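Local coordinates for DUF5037 domain-containing protein (Ruminococcus gnavus, PDB 4GL6), which is of unknown function but belongs to the DUF5037 family and combines an antiparallel and a mixed beta sheet, at residues E21-S26 / I45-P50; R78-Q83 / S120-Y125; Y100-I105 / K192-F197; S134-L139 / G172-L177; D147-K152 / L182-F187. All coordinates share one frame; numbering follows the deposited sequence.

Interaction 1. Residues E21-S26 / I45-P50; sequences EFEVLS and ISKNDP
I45 lies against E23 and L25, while K47 of the same segment reaches across to E23, and these residues bury most of the surface between 21-26 and 45-50. I45 CG2 meets L25 CD1 at 3.6 Å, CD1 turns to L25 CD2 at 3.8 Å, and CG1 reaches E23 CB at 3.9 Å; the I45 and L25 side chains cross at about a right angle. On the same face, the extended E23 chain offers its carboxylate to K47, whose chain bends at chi2 (-67°) before running out straight. K47 NZ sits 2.8 Å from E23 OE1 in a salt bridge, approaching from above the carboxylate plane. Beneath the side chains, E23 and I45 form an antiparallel hydrogen-bonded pair, E23 N giving to I45 O and I45 N to E23 O, each at 2.9 Å. F22 and S46, the adjoining non-hydrogen-bonded pair, put their side chains on the other face, where F22 also meets Y75 edge-to-face. K47 N donates to E21 O (3.0 Å) just as the second strand enters a type I turn, S46 to D49. This is the open end of a beta hairpin, with a classic bulge at L25 and S26 opposite T43.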
# COMPACT_ATOMS: atom_id res chain seq x y z
N GLU A 21 -1.39 3.09 20.10
CA GLU A 21 -1.11 4.52 19.93
C GLU A 21 -0.60 4.75 18.50
O GLU A 21 0.02 3.86 17.89
CB GLU A 21 -0.21 5.12 21.02
CG GLU A 21 1.08 4.39 21.34
CD GLU A 21 1.88 5.06 22.45
OE1 GLU A 21 1.56 6.19 22.86
OE2 GLU A 21 2.85 4.45 22.94
N PHE A 22 -0.91 5.94 17.99
CA PHE A 22 -0.63 6.35 16.63
C PHE A 22 0.02 7.72 16.60
O PHE A 22 0.00 8.45 17.59
CB PHE A 22 -1.94 6.47 15.83
CG PHE A 22 -2.72 5.19 15.69
CD1 PHE A 22 -3.48 4.69 16.76
CD2 PHE A 22 -2.75 4.50 14.47
CE1 PHE A 22 -4.21 3.51 16.64
CE2 PHE A 22 -3.48 3.32 14.34
CZ PHE A 22 -4.21 2.82 15.42
N GLU A 23 0.58 8.05 15.43
CA GLU A 23 1.21 9.34 15.17
C GLU A 23 0.74 9.80 13.79
O GLU A 23 0.68 9.01 12.86
CB GLU A 23 2.75 9.20 15.22
CG GLU A 23 3.53 10.51 15.09
CD GLU A 23 5.05 10.35 15.19
OE1 GLU A 23 5.56 9.22 15.35
OE2 GLU A 23 5.75 11.38 15.11
N VAL A 24 0.36 11.07 13.69
CA VAL A 24 0.01 11.69 12.42
C VAL A 24 1.34 12.29 11.98
O VAL A 24 1.82 13.22 12.60
CB VAL A 24 -1.07 12.79 12.56
CG1 VAL A 24 -1.17 13.61 11.28
CG2 VAL A 24 -2.42 12.17 12.92
N LEU A 25 1.93 11.73 10.92
CA LEU A 25 3.22 12.25 10.40
C LEU A 25 3.04 13.61 9.74
O LEU A 25 3.89 14.47 9.87
CB LEU A 25 3.86 11.25 9.42
CG LEU A 25 4.22 9.88 10.00
CD1 LEU A 25 4.74 8.97 8.90
CD2 LEU A 25 5.23 9.97 11.14
N SER A 26 1.94 13.79 9.03
CA SER A 26 1.61 15.06 8.37
C SER A 26 0.16 15.05 7.90
O SER A 26 -0.50 14.00 7.86
CB SER A 26 2.49 15.31 7.15
OG SER A 26 2.31 14.31 6.16
N ILE A 45 0.62 6.71 11.12
CA ILE A 45 1.29 5.43 11.42
C ILE A 45 0.84 4.95 12.80
O ILE A 45 0.42 5.77 13.63
CB ILE A 45 2.84 5.50 11.40
CG1 ILE A 45 3.38 6.54 12.40
CG2 ILE A 45 3.32 5.85 10.00
CD1 ILE A 45 4.89 6.50 12.56
N SER A 46 0.89 3.64 13.02
CA SER A 46 0.69 3.07 14.36
C SER A 46 2.13 2.92 14.87
O SER A 46 3.03 2.59 14.08
CB SER A 46 -0.05 1.73 14.33
OG SER A 46 0.75 0.65 13.88
N LYS A 47 2.37 3.19 16.16
CA LYS A 47 3.72 3.06 16.73
C LYS A 47 4.25 1.64 16.55
O LYS A 47 5.44 1.46 16.37
CB LYS A 47 3.77 3.48 18.21
CG LYS A 47 3.55 4.97 18.51
CD LYS A 47 4.66 5.89 18.00
CE LYS A 47 4.48 7.30 18.55
NZ LYS A 47 5.47 8.26 18.00
N ASN A 48 3.35 0.65 16.58
CA ASN A 48 3.72 -0.76 16.35
C ASN A 48 4.08 -1.13 14.93
O ASN A 48 4.67 -2.18 14.74
CB ASN A 48 2.60 -1.70 16.82
CG ASN A 48 2.35 -1.60 18.30
OD1 ASN A 48 3.24 -1.21 19.08
ND2 ASN A 48 1.14 -1.94 18.71
N ASP A 49 3.73 -0.32 13.93
CA ASP A 49 4.07 -0.55 12.50
C ASP A 49 4.54 0.78 11.90
O ASP A 49 4.03 1.25 10.89
CB ASP A 49 2.83 -1.12 11.78
CG ASP A 49 3.13 -1.75 10.43
OD1 ASP A 49 4.31 -1.85 10.00
OD2 ASP A 49 2.14 -2.18 9.82
N PRO A 50 5.56 1.38 12.53
CA PRO A 50 5.96 2.74 12.20
C PRO A 50 6.54 3.01 10.81
O PRO A 50 6.60 4.18 10.44
CB PRO A 50 7.03 3.03 13.26
CG PRO A 50 7.69 1.72 13.47
CD PRO A 50 6.63 0.67 13.27

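Interaction 2. Residues R78-Q83 / S120-Y125; sequences RLLAKQ and SQWKNY
Apolar packing of helix 75-95 against the start of helix 122-129 and the link just before it, reinforced by one side-chain amide, joins L79, L80 and Q83 to S120, W122 and Y125. L80 carries the apolar part, and its two methyls diverge. CD1 rests on one face of the Y125 ring, displaced toward the rim at 3.5 Å from Y125 CG, in a CH-pi contact, while CD2 reaches W122 CE3 at 3.9 Å and lies 3.6 Å from S120 O. Q83 supplies the polar link. Its NE2 spends both hydrogens in the amide plane, one on S120 O (2.9 Å, nearly straight at 172°) and one back on L79 O (2.9 Å), a carbonyl that the backbone N of Q83 reaches from the opposite face. Two such bonds should fix the rotation of the amide. At its side, L79 CD1 touches S120 CB at 3.8 Å. The polar ends of the aromatic residues are used elsewhere, W122 NE1 on L171 O and Y125 OH on L139 O. The side of one helix thus packs on the N-terminal turn of another, whose N-cap position is Q121, and on S120 before it.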
# COMPACT_ATOMS: atom_id res chain seq x y z
N ARG A 78 -5.65 -0.17 5.99
CA ARG A 78 -4.24 -0.40 6.36
C ARG A 78 -3.98 -1.83 6.79
O ARG A 78 -2.96 -2.42 6.42
CB ARG A 78 -3.76 0.57 7.46
CG ARG A 78 -2.39 0.27 8.09
CD ARG A 78 -1.29 0.21 7.04
NE ARG A 78 -0.20 -0.68 7.42
CZ ARG A 78 0.69 -1.21 6.58
NH1 ARG A 78 0.66 -0.97 5.27
NH2 ARG A 78 1.63 -2.02 7.05
N LEU A 79 -4.88 -2.38 7.60
CA LEU A 79 -4.76 -3.76 8.05
C LEU A 79 -4.79 -4.73 6.87
O LEU A 79 -4.08 -5.74 6.89
CB LEU A 79 -5.86 -4.10 9.05
CG LEU A 79 -5.87 -3.33 10.38
CD1 LEU A 79 -7.15 -3.68 11.15
CD2 LEU A 79 -4.63 -3.62 11.19
N LEU A 80 -5.60 -4.43 5.84
CA LEU A 80 -5.65 -5.26 4.62
C LEU A 80 -4.30 -5.13 3.86
O LEU A 80 -3.75 -6.14 3.43
CB LEU A 80 -6.88 -4.94 3.76
CG LEU A 80 -8.28 -5.42 4.23
CD1 LEU A 80 -9.39 -4.83 3.37
CD2 LEU A 80 -8.42 -6.94 4.22
N ALA A 81 -3.78 -3.91 3.74
CA ALA A 81 -2.45 -3.66 3.14
C ALA A 81 -1.35 -4.40 3.88
O ALA A 81 -0.50 -5.01 3.24
CB ALA A 81 -2.10 -2.15 3.09
N LYS A 82 -1.39 -4.39 5.22
CA LYS A 82 -0.40 -5.10 6.05
C LYS A 82 -0.34 -6.60 5.69
O LYS A 82 0.75 -7.19 5.58
CB LYS A 82 -0.69 -4.90 7.56
CG LYS A 82 0.32 -5.49 8.55
CD LYS A 82 -0.02 -5.11 10.00
CE LYS A 82 0.85 -5.84 11.02
NZ LYS A 82 2.31 -5.62 10.79
N GLN A 83 -1.52 -7.19 5.48
CA GLN A 83 -1.62 -8.60 5.09
C GLN A 83 -1.11 -8.86 3.68
O GLN A 83 -0.46 -9.88 3.44
CB GLN A 83 -3.04 -9.12 5.26
CG GLN A 83 -3.36 -9.40 6.70
CD GLN A 83 -4.84 -9.43 6.93
OE1 GLN A 83 -5.45 -10.50 6.97
NE2 GLN A 83 -5.43 -8.25 7.04
N SER A 120 -11.36 -6.30 7.80
CA SER A 120 -9.91 -6.55 7.88
C SER A 120 -9.50 -8.02 7.73
O SER A 120 -8.32 -8.30 7.59
CB SER A 120 -9.36 -6.02 9.20
OG SER A 120 -9.87 -6.78 10.27
N GLN A 121 -10.43 -8.96 7.81
CA GLN A 121 -10.12 -10.36 7.53
C GLN A 121 -10.05 -10.54 6.01
O GLN A 121 -11.04 -10.32 5.29
CB GLN A 121 -11.18 -11.29 8.06
CG GLN A 121 -11.36 -11.22 9.55
CD GLN A 121 -12.25 -12.36 9.99
OE1 GLN A 121 -13.42 -12.15 10.28
NE2 GLN A 121 -11.73 -13.57 9.91
N TRP A 122 -8.89 -10.96 5.53
CA TRP A 122 -8.63 -11.13 4.10
C TRP A 122 -9.70 -11.95 3.39
O TRP A 122 -10.18 -11.55 2.33
CB TRP A 122 -7.25 -11.72 3.88
CG TRP A 122 -6.84 -11.64 2.46
CD1 TRP A 122 -6.91 -12.62 1.50
CD2 TRP A 122 -6.32 -10.48 1.78
NE1 TRP A 122 -6.46 -12.17 0.30
CE2 TRP A 122 -6.10 -10.89 0.39
CE3 TRP A 122 -6.02 -9.18 2.15
CZ2 TRP A 122 -5.59 -10.04 -0.56
CZ3 TRP A 122 -5.50 -8.33 1.18
CH2 TRP A 122 -5.29 -8.75 -0.14
N LYS A 123 -10.10 -13.07 4.00
CA LYS A 123 -11.15 -13.92 3.42
C LYS A 123 -12.47 -13.16 3.11
O LYS A 123 -13.07 -13.38 2.06
CB LYS A 123 -11.42 -15.16 4.28
CG LYS A 123 -11.78 -14.90 5.75
CD LYS A 123 -12.56 -16.06 6.37
CE LYS A 123 -13.06 -15.71 7.78
NZ LYS A 123 -14.09 -16.65 8.28
N ASN A 124 -12.89 -12.26 4.00
CA ASN A 124 -14.12 -11.47 3.81
C ASN A 124 -13.96 -10.43 2.74
O ASN A 124 -14.92 -10.12 2.02
CB ASN A 124 -14.53 -10.75 5.10
CG ASN A 124 -14.99 -11.70 6.18
OD1 ASN A 124 -15.48 -12.79 5.90
ND2 ASN A 124 -14.86 -11.27 7.42
N TYR A 125 -12.76 -9.85 2.68
CA TYR A 125 -12.45 -8.83 1.70
C TYR A 125 -12.49 -9.42 0.28
O TYR A 125 -13.06 -8.82 -0.62
CB TYR A 125 -11.11 -8.17 2.03
CG TYR A 125 -10.67 -7.15 1.01
CD1 TYR A 125 -11.47 -6.05 0.71
CD2 TYR A 125 -9.44 -7.27 0.34
CE1 TYR A 125 -11.06 -5.09 -0.24
CE2 TYR A 125 -9.02 -6.32 -0.61
CZ TYR A 125 -9.85 -5.24 -0.90
OH TYR A 125 -9.44 -4.33 -1.80

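Interaction 3. Residues Y100-I105 / K192-F197; sequences YIQGDI and KILEIF
Y100 turns one face of its ring to L194, whose CB stands above the ring centre, 3.8 Å from the centroid and only 10° off the normal, a CH-pi contact. The two side chains slide past each other in opposite directions, and L194 CD1 continues the overlap toward the root of the ring, 3.8 Å from Y100 CD1. The other methyl, L194 CD2, lies 3.4 Å from Q102 NE2. Y100 and Q102 sit two residues apart on strand 99-104, an edge strand of the mixed sheet in this chain, and both point at the C-terminal end of helix 184-194, so helix and sheet meet here in helix-on-sheet packing near the middle of the molecule. One water ties the polar atoms together, accepting from Q102 NE2 at 3.0 Å and donating to L194 O at 2.8 Å. The Q102 amide has further partners, OE1 with S199 OG and NE2 with E202 OE2. Y100 OH hydrogen-bonds K51 O, and a glycerol, probably from the crystallisation liquor, lies about 4 Å from the Y100 side chain.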
# COMPACT_ATOMS: atom_id res chain seq x y z
N TYR A 100 11.41 -2.66 0.31
CA TYR A 100 10.25 -2.02 0.90
C TYR A 100 9.04 -2.49 0.10
O TYR A 100 9.00 -2.30 -1.13
CB TYR A 100 10.38 -0.50 0.87
CG TYR A 100 9.31 0.18 1.70
CD1 TYR A 100 8.02 0.41 1.17
CD2 TYR A 100 9.57 0.61 3.00
CE1 TYR A 100 7.03 1.04 1.92
CE2 TYR A 100 8.59 1.25 3.76
CZ TYR A 100 7.32 1.46 3.22
OH TYR A 100 6.34 2.08 3.94
N ILE A 101 8.07 -3.10 0.78
CA ILE A 101 6.86 -3.60 0.16
C ILE A 101 5.74 -2.67 0.57
O ILE A 101 5.39 -2.58 1.75
CB ILE A 101 6.54 -5.03 0.61
CG1 ILE A 101 7.74 -5.97 0.31
CG2 ILE A 101 5.26 -5.52 -0.06
CD1 ILE A 101 7.61 -7.34 0.94
N GLN A 102 5.15 -1.98 -0.41
CA GLN A 102 4.06 -1.02 -0.17
C GLN A 102 2.73 -1.55 -0.74
O GLN A 102 2.56 -1.66 -1.96
CB GLN A 102 4.40 0.30 -0.83
CG GLN A 102 3.48 1.44 -0.44
CD GLN A 102 3.67 2.63 -1.34
OE1 GLN A 102 3.33 2.58 -2.52
NE2 GLN A 102 4.19 3.70 -0.79
N GLY A 103 1.80 -1.87 0.15
CA GLY A 103 0.48 -2.35 -0.24
C GLY A 103 -0.41 -1.16 -0.55
O GLY A 103 -0.41 -0.20 0.21
N ASP A 104 -1.18 -1.24 -1.64
CA ASP A 104 -2.07 -0.18 -2.12
C ASP A 104 -3.47 -0.75 -2.32
O ASP A 104 -3.84 -1.15 -3.42
CB ASP A 104 -1.48 0.41 -3.41
CG ASP A 104 -2.29 1.58 -3.99
OD1 ASP A 104 -3.10 2.23 -3.29
OD2 ASP A 104 -2.07 1.85 -5.17
N ILE A 105 -4.22 -0.81 -1.22
CA ILE A 105 -5.59 -1.32 -1.17
C ILE A 105 -6.50 -0.15 -0.84
O ILE A 105 -6.29 0.51 0.14
CB ILE A 105 -5.73 -2.42 -0.11
CG1 ILE A 105 -4.92 -3.66 -0.56
CG2 ILE A 105 -7.19 -2.83 0.09
CD1 ILE A 105 -4.75 -4.73 0.49
N LYS A 192 13.69 6.22 2.72
CA LYS A 192 13.44 7.36 3.63
C LYS A 192 12.15 8.12 3.31
O LYS A 192 11.51 8.65 4.21
CB LYS A 192 14.63 8.33 3.67
CG LYS A 192 15.99 7.74 4.07
CD LYS A 192 16.08 6.93 5.37
CE LYS A 192 17.41 6.18 5.39
NZ LYS A 192 17.74 5.49 6.66
N ILE A 193 11.75 8.16 2.04
CA ILE A 193 10.51 8.82 1.58
C ILE A 193 9.29 7.91 1.80
O ILE A 193 8.26 8.37 2.30
CB ILE A 193 10.62 9.25 0.11
CG1 ILE A 193 11.77 10.27 -0.07
CG2 ILE A 193 9.30 9.86 -0.36
CD1 ILE A 193 12.14 10.60 -1.50
N LEU A 194 9.41 6.64 1.42
CA LEU A 194 8.36 5.62 1.62
C LEU A 194 7.92 5.45 3.07
O LEU A 194 6.77 5.11 3.32
CB LEU A 194 8.80 4.26 1.03
CG LEU A 194 8.93 4.15 -0.49
CD1 LEU A 194 9.86 3.01 -0.91
CD2 LEU A 194 7.58 4.01 -1.17
N GLU A 195 8.83 5.68 4.02
CA GLU A 195 8.52 5.59 5.45
C GLU A 195 7.55 6.66 5.97
O GLU A 195 6.91 6.44 7.00
CB GLU A 195 9.82 5.63 6.30
CG GLU A 195 10.65 4.35 6.25
CD GLU A 195 12.01 4.47 6.95
OE1 GLU A 195 12.27 5.46 7.67
OE2 GLU A 195 12.80 3.52 6.79
N ILE A 196 7.44 7.79 5.27
CA ILE A 196 6.61 8.93 5.70
C ILE A 196 5.50 9.39 4.74
O ILE A 196 4.85 10.40 5.02
CB ILE A 196 7.51 10.13 6.10
CG1 ILE A 196 8.22 10.76 4.87
CG2 ILE A 196 8.49 9.71 7.21
CD1 ILE A 196 8.78 12.14 5.11
N PHE A 197 5.30 8.70 3.62
CA PHE A 197 4.23 9.04 2.66
C PHE A 197 3.54 7.77 2.17
O PHE A 197 4.18 6.73 2.06
CB PHE A 197 4.78 9.81 1.45
CG PHE A 197 5.22 11.20 1.76
CD1 PHE A 197 4.30 12.17 2.14
CD2 PHE A 197 6.56 11.57 1.63
CE1 PHE A 197 4.69 13.46 2.43
CE2 PHE A 197 6.96 12.87 1.91
CZ PHE A 197 6.03 13.82 2.31
O HOH W 1 4.48 3.90 2.14

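Interaction 4. Residues S134-L139 / G172-L177; sequences SDYKTL and GGQALL
L139 N donates to Q174 O at 2.8 Å, although the two backbones run at 74° to each other where they touch. The contact lies where strands 140-147 and 175-182, parallel neighbours in the mixed sheet, begin; the helix 156-171 between them makes this a beta-alpha-beta unit. A water extends the link, donating to K137 O at 2.8 Å and accepting from Q174 N. Q174 has the largest share of the buried surface. With CG anti to the backbone N and an extended chain, it brings its amide between Y136 and T138. NE2 donates to T138 OG1 at 3.1 Å, the hydroxyl oxygen tilted 18° out of the amide plane. OE1 lies 3.4 Å from Y136 CE1, the ring and amide planes 68° apart, and accepts from the backbone N of Y222, a residue whose ring stacks on that of Y136. An alanine at Q174 would probably leave T138 OG1 without this donor and Y222 N without its acceptor, and open a gap beside the Y136 ring. T138 also sends CG2 to L176 CD1, at 3.6 Å. L139 is turned to the glycines after helix 156-171, its CD1 resting 3.5 Å from G173 CA.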
# COMPACT_ATOMS: atom_id res chain seq x y z
N SER A 134 -18.11 -10.71 -14.33
CA SER A 134 -18.40 -9.33 -14.76
C SER A 134 -18.35 -8.25 -13.65
O SER A 134 -18.12 -7.07 -13.95
CB SER A 134 -19.78 -9.26 -15.42
OG SER A 134 -20.82 -9.63 -14.53
N ASP A 135 -18.58 -8.65 -12.40
CA ASP A 135 -18.62 -7.75 -11.24
C ASP A 135 -17.53 -8.15 -10.25
O ASP A 135 -17.69 -9.06 -9.44
CB ASP A 135 -20.02 -7.81 -10.60
CG ASP A 135 -20.23 -6.76 -9.51
OD1 ASP A 135 -19.31 -5.96 -9.18
OD2 ASP A 135 -21.37 -6.74 -8.97
N TYR A 136 -16.39 -7.48 -10.36
CA TYR A 136 -15.26 -7.73 -9.48
C TYR A 136 -14.51 -6.43 -9.23
O TYR A 136 -14.70 -5.43 -9.93
CB TYR A 136 -14.34 -8.84 -10.01
CG TYR A 136 -13.82 -8.61 -11.42
CD1 TYR A 136 -12.67 -7.84 -11.65
CD2 TYR A 136 -14.48 -9.12 -12.53
CE1 TYR A 136 -12.20 -7.61 -12.95
CE2 TYR A 136 -14.01 -8.88 -13.82
CZ TYR A 136 -12.88 -8.13 -14.03
OH TYR A 136 -12.40 -7.90 -15.30
N LYS A 137 -13.71 -6.44 -8.18
CA LYS A 137 -12.90 -5.34 -7.77
C LYS A 137 -11.46 -5.84 -7.68
O LYS A 137 -11.20 -6.93 -7.17
CB LYS A 137 -13.36 -4.81 -6.42
CG LYS A 137 -12.42 -3.76 -5.81
CD LYS A 137 -12.81 -3.31 -4.41
CE LYS A 137 -11.67 -2.57 -3.71
NZ LYS A 137 -11.21 -1.35 -4.46
N THR A 138 -10.53 -5.01 -8.17
CA THR A 138 -9.12 -5.27 -8.04
C THR A 138 -8.81 -5.20 -6.54
O THR A 138 -9.04 -4.17 -5.91
CB THR A 138 -8.27 -4.21 -8.78
OG1 THR A 138 -8.52 -4.28 -10.17
CG2 THR A 138 -6.81 -4.46 -8.53
N LEU A 139 -8.29 -6.30 -6.00
CA LEU A 139 -7.96 -6.42 -4.58
C LEU A 139 -7.03 -5.30 -4.17
O LEU A 139 -7.25 -4.63 -3.15
CB LEU A 139 -7.30 -7.77 -4.29
CG LEU A 139 -8.17 -9.01 -4.48
CD1 LEU A 139 -7.30 -10.23 -4.25
CD2 LEU A 139 -9.39 -9.05 -3.58
N GLY A 172 -5.80 -14.58 -4.01
CA GLY A 172 -7.17 -15.01 -4.35
C GLY A 172 -8.11 -14.12 -5.15
O GLY A 172 -9.33 -14.26 -5.04
N GLY A 173 -7.55 -13.22 -5.96
CA GLY A 173 -8.37 -12.39 -6.85
C GLY A 173 -7.55 -11.60 -7.86
O GLY A 173 -6.38 -11.90 -8.09
N GLN A 174 -8.17 -10.58 -8.44
CA GLN A 174 -7.45 -9.71 -9.38
C GLN A 174 -6.53 -8.78 -8.57
O GLN A 174 -6.98 -8.09 -7.66
CB GLN A 174 -8.42 -8.92 -10.28
CG GLN A 174 -7.70 -8.05 -11.30
CD GLN A 174 -8.51 -7.55 -12.48
OE1 GLN A 174 -8.93 -8.33 -13.36
NE2 GLN A 174 -8.66 -6.23 -12.56
N ALA A 175 -5.23 -8.80 -8.89
CA ALA A 175 -4.23 -7.94 -8.22
C ALA A 175 -3.04 -7.64 -9.13
O ALA A 175 -2.73 -8.44 -10.01
CB ALA A 175 -3.76 -8.58 -6.92
N LEU A 176 -2.39 -6.49 -8.90
CA LEU A 176 -1.23 -6.04 -9.68
C LEU A 176 0.05 -6.14 -8.85
O LEU A 176 0.02 -5.99 -7.62
CB LEU A 176 -1.39 -4.59 -10.17
CG LEU A 176 -2.48 -4.40 -11.23
CD1 LEU A 176 -3.87 -4.47 -10.61
CD2 LEU A 176 -2.31 -3.10 -11.99
N LEU A 177 1.17 -6.37 -9.54
CA LEU A 177 2.51 -6.43 -8.93
C LEU A 177 3.45 -5.51 -9.69
O LEU A 177 3.51 -5.57 -10.93
CB LEU A 177 3.08 -7.84 -9.00
CG LEU A 177 4.48 -8.09 -8.40
CD1 LEU A 177 4.58 -7.66 -6.94
CD2 LEU A 177 4.85 -9.56 -8.52
O HOH W 2 -10.50 -9.63 -7.45

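Interaction 5. Residues D147-K152 / L182-F187; sequences DASTMK and LDHKSF
D147 OD2 takes a hydrogen from H184 ND1 at 2.7 Å, met on the syn side of the carboxylate; OD2 lies 7° out of the histidine ring plane, and the carboxylate and ring are nearly coplanar. This lies at the ends of two parallel strands, 140-147 and 175-182, of a beta-alpha-beta unit, where D147 and L182 form a parallel bridge and A148 N donates to L182 O at 2.8 Å. The other oxygen, D147 OD1, accepts from S149 N at 3.1 Å, closing an Asx turn that starts the loop toward helix 156-171. CG stands anti to the backbone N (chi1 -179°), which carries the carboxylate toward H184, while D147 CB lies over one face of F187, offset toward the rim and 3.8 Å from F187 CG. An alanine at D147 would keep that CB contact but would probably leave H184 ND1 and S149 N without their acceptor and the imidazole freer to turn. D183 is the N-cap just before helix 184-194, and its OD1 accepts from S186 N at 3.1 Å; its OD2 also bonds Q213. Back in the loop, D147 O is gripped twice by T150, through the backbone N at 3.1 Å and through OG1 at 2.8 Å.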
# COMPACT_ATOMS: atom_id res chain seq x y z
N ASP A 147 16.51 -3.45 -3.16
CA ASP A 147 17.91 -3.00 -3.23
C ASP A 147 18.56 -4.11 -4.04
O ASP A 147 18.78 -5.22 -3.53
CB ASP A 147 18.52 -2.88 -1.83
CG ASP A 147 19.96 -2.40 -1.83
OD1 ASP A 147 20.64 -2.48 -2.87
OD2 ASP A 147 20.41 -1.94 -0.74
N ALA A 148 18.83 -3.82 -5.31
CA ALA A 148 19.38 -4.80 -6.26
C ALA A 148 20.77 -5.29 -5.88
O ALA A 148 21.15 -6.36 -6.30
CB ALA A 148 19.37 -4.24 -7.68
N SER A 149 21.51 -4.52 -5.09
CA SER A 149 22.83 -4.97 -4.60
C SER A 149 22.74 -6.15 -3.62
O SER A 149 23.69 -6.92 -3.50
CB SER A 149 23.57 -3.81 -3.92
OG SER A 149 22.91 -3.39 -2.74
N THR A 150 21.59 -6.29 -2.95
CA THR A 150 21.36 -7.29 -1.92
C THR A 150 20.51 -8.49 -2.37
O THR A 150 19.74 -9.02 -1.55
CB THR A 150 20.71 -6.61 -0.69
OG1 THR A 150 19.36 -6.26 -1.01
CG2 THR A 150 21.50 -5.37 -0.26
N MSE A 151 20.61 -8.93 -3.64
CA MSE A 151 19.86 -10.12 -4.12
C MSE A 151 20.45 -11.37 -3.45
O MSE A 151 21.66 -11.43 -3.23
CB MSE A 151 19.94 -10.33 -5.64
CG MSE A 151 19.45 -9.21 -6.51
SE MSE A 151 17.61 -8.70 -6.26
CE MSE A 151 16.69 -10.32 -6.84
N LYS A 152 19.61 -12.36 -3.17
CA LYS A 152 20.02 -13.62 -2.50
C LYS A 152 20.34 -14.78 -3.47
O LYS A 152 20.40 -15.94 -3.05
CB LYS A 152 18.98 -14.03 -1.45
CG LYS A 152 18.93 -13.12 -0.23
CD LYS A 152 18.05 -13.64 0.90
CE LYS A 152 18.26 -12.84 2.17
NZ LYS A 152 17.48 -13.33 3.34
N LEU A 182 16.12 -1.31 -7.76
CA LEU A 182 16.88 -0.08 -7.59
C LEU A 182 18.33 -0.33 -7.19
O LEU A 182 18.64 -1.31 -6.52
CB LEU A 182 16.24 0.77 -6.48
CG LEU A 182 14.77 1.15 -6.58
CD1 LEU A 182 14.40 1.96 -5.36
CD2 LEU A 182 14.52 1.97 -7.84
N ASP A 183 19.21 0.59 -7.60
CA ASP A 183 20.60 0.54 -7.18
C ASP A 183 20.62 0.93 -5.69
O ASP A 183 19.68 1.61 -5.21
CB ASP A 183 21.51 1.42 -8.06
CG ASP A 183 21.24 2.92 -7.88
OD1 ASP A 183 21.82 3.55 -6.95
OD2 ASP A 183 20.47 3.46 -8.70
N HIS A 184 21.67 0.52 -4.98
CA HIS A 184 21.81 0.74 -3.53
C HIS A 184 21.53 2.15 -3.06
O HIS A 184 20.63 2.36 -2.24
CB HIS A 184 23.17 0.23 -3.03
CG HIS A 184 23.34 0.33 -1.53
ND1 HIS A 184 22.60 -0.38 -0.65
CD2 HIS A 184 24.22 1.11 -0.76
CE1 HIS A 184 22.99 -0.07 0.61
NE2 HIS A 184 23.98 0.83 0.54
N LYS A 185 22.26 3.12 -3.60
CA LYS A 185 22.07 4.52 -3.17
C LYS A 185 20.63 5.02 -3.47
O LYS A 185 20.01 5.68 -2.64
CB LYS A 185 23.19 5.42 -3.71
CG LYS A 185 24.56 5.01 -3.16
CD LYS A 185 25.70 6.00 -3.42
CE LYS A 185 27.01 5.52 -2.82
NZ LYS A 185 28.08 6.54 -2.89
N SER A 186 20.10 4.67 -4.64
CA SER A 186 18.71 5.01 -4.98
C SER A 186 17.73 4.43 -4.00
O SER A 186 16.79 5.11 -3.58
CB SER A 186 18.30 4.55 -6.37
OG SER A 186 18.66 5.53 -7.30
N PHE A 187 17.93 3.15 -3.68
CA PHE A 187 17.05 2.47 -2.75
C PHE A 187 17.01 3.18 -1.40
O PHE A 187 15.94 3.49 -0.88
CB PHE A 187 17.44 1.00 -2.55
CG PHE A 187 16.63 0.34 -1.47
CD1 PHE A 187 15.34 -0.13 -1.74
CD2 PHE A 187 17.11 0.26 -0.17
CE1 PHE A 187 14.57 -0.69 -0.73
CE2 PHE A 187 16.35 -0.31 0.85
CZ PHE A 187 15.08 -0.79 0.57

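How the interactions relate
Interaction 1 belongs to the antiparallel sheet, whereas interactions 3, 4 and 5 all reach the mixed one; interaction 2 lies at helices 75-95 and 122-129. Interactions 4 and 5 mark opposite ends of the parallel strands 140-147 and 175-182, their centres about 30 Å apart, and their segments alternate along the chain. Interaction 5 is nested within the loop that interaction 3 closes and shares helix 184-194 with it. Interaction 1 precedes all the others in sequence, yet it touches interaction 2 through the D49-R78 salt bridge and interaction 3 through L25 packing on I196. I105 joins interactions 2, 3 and 4, meeting L80, Y125 and L139.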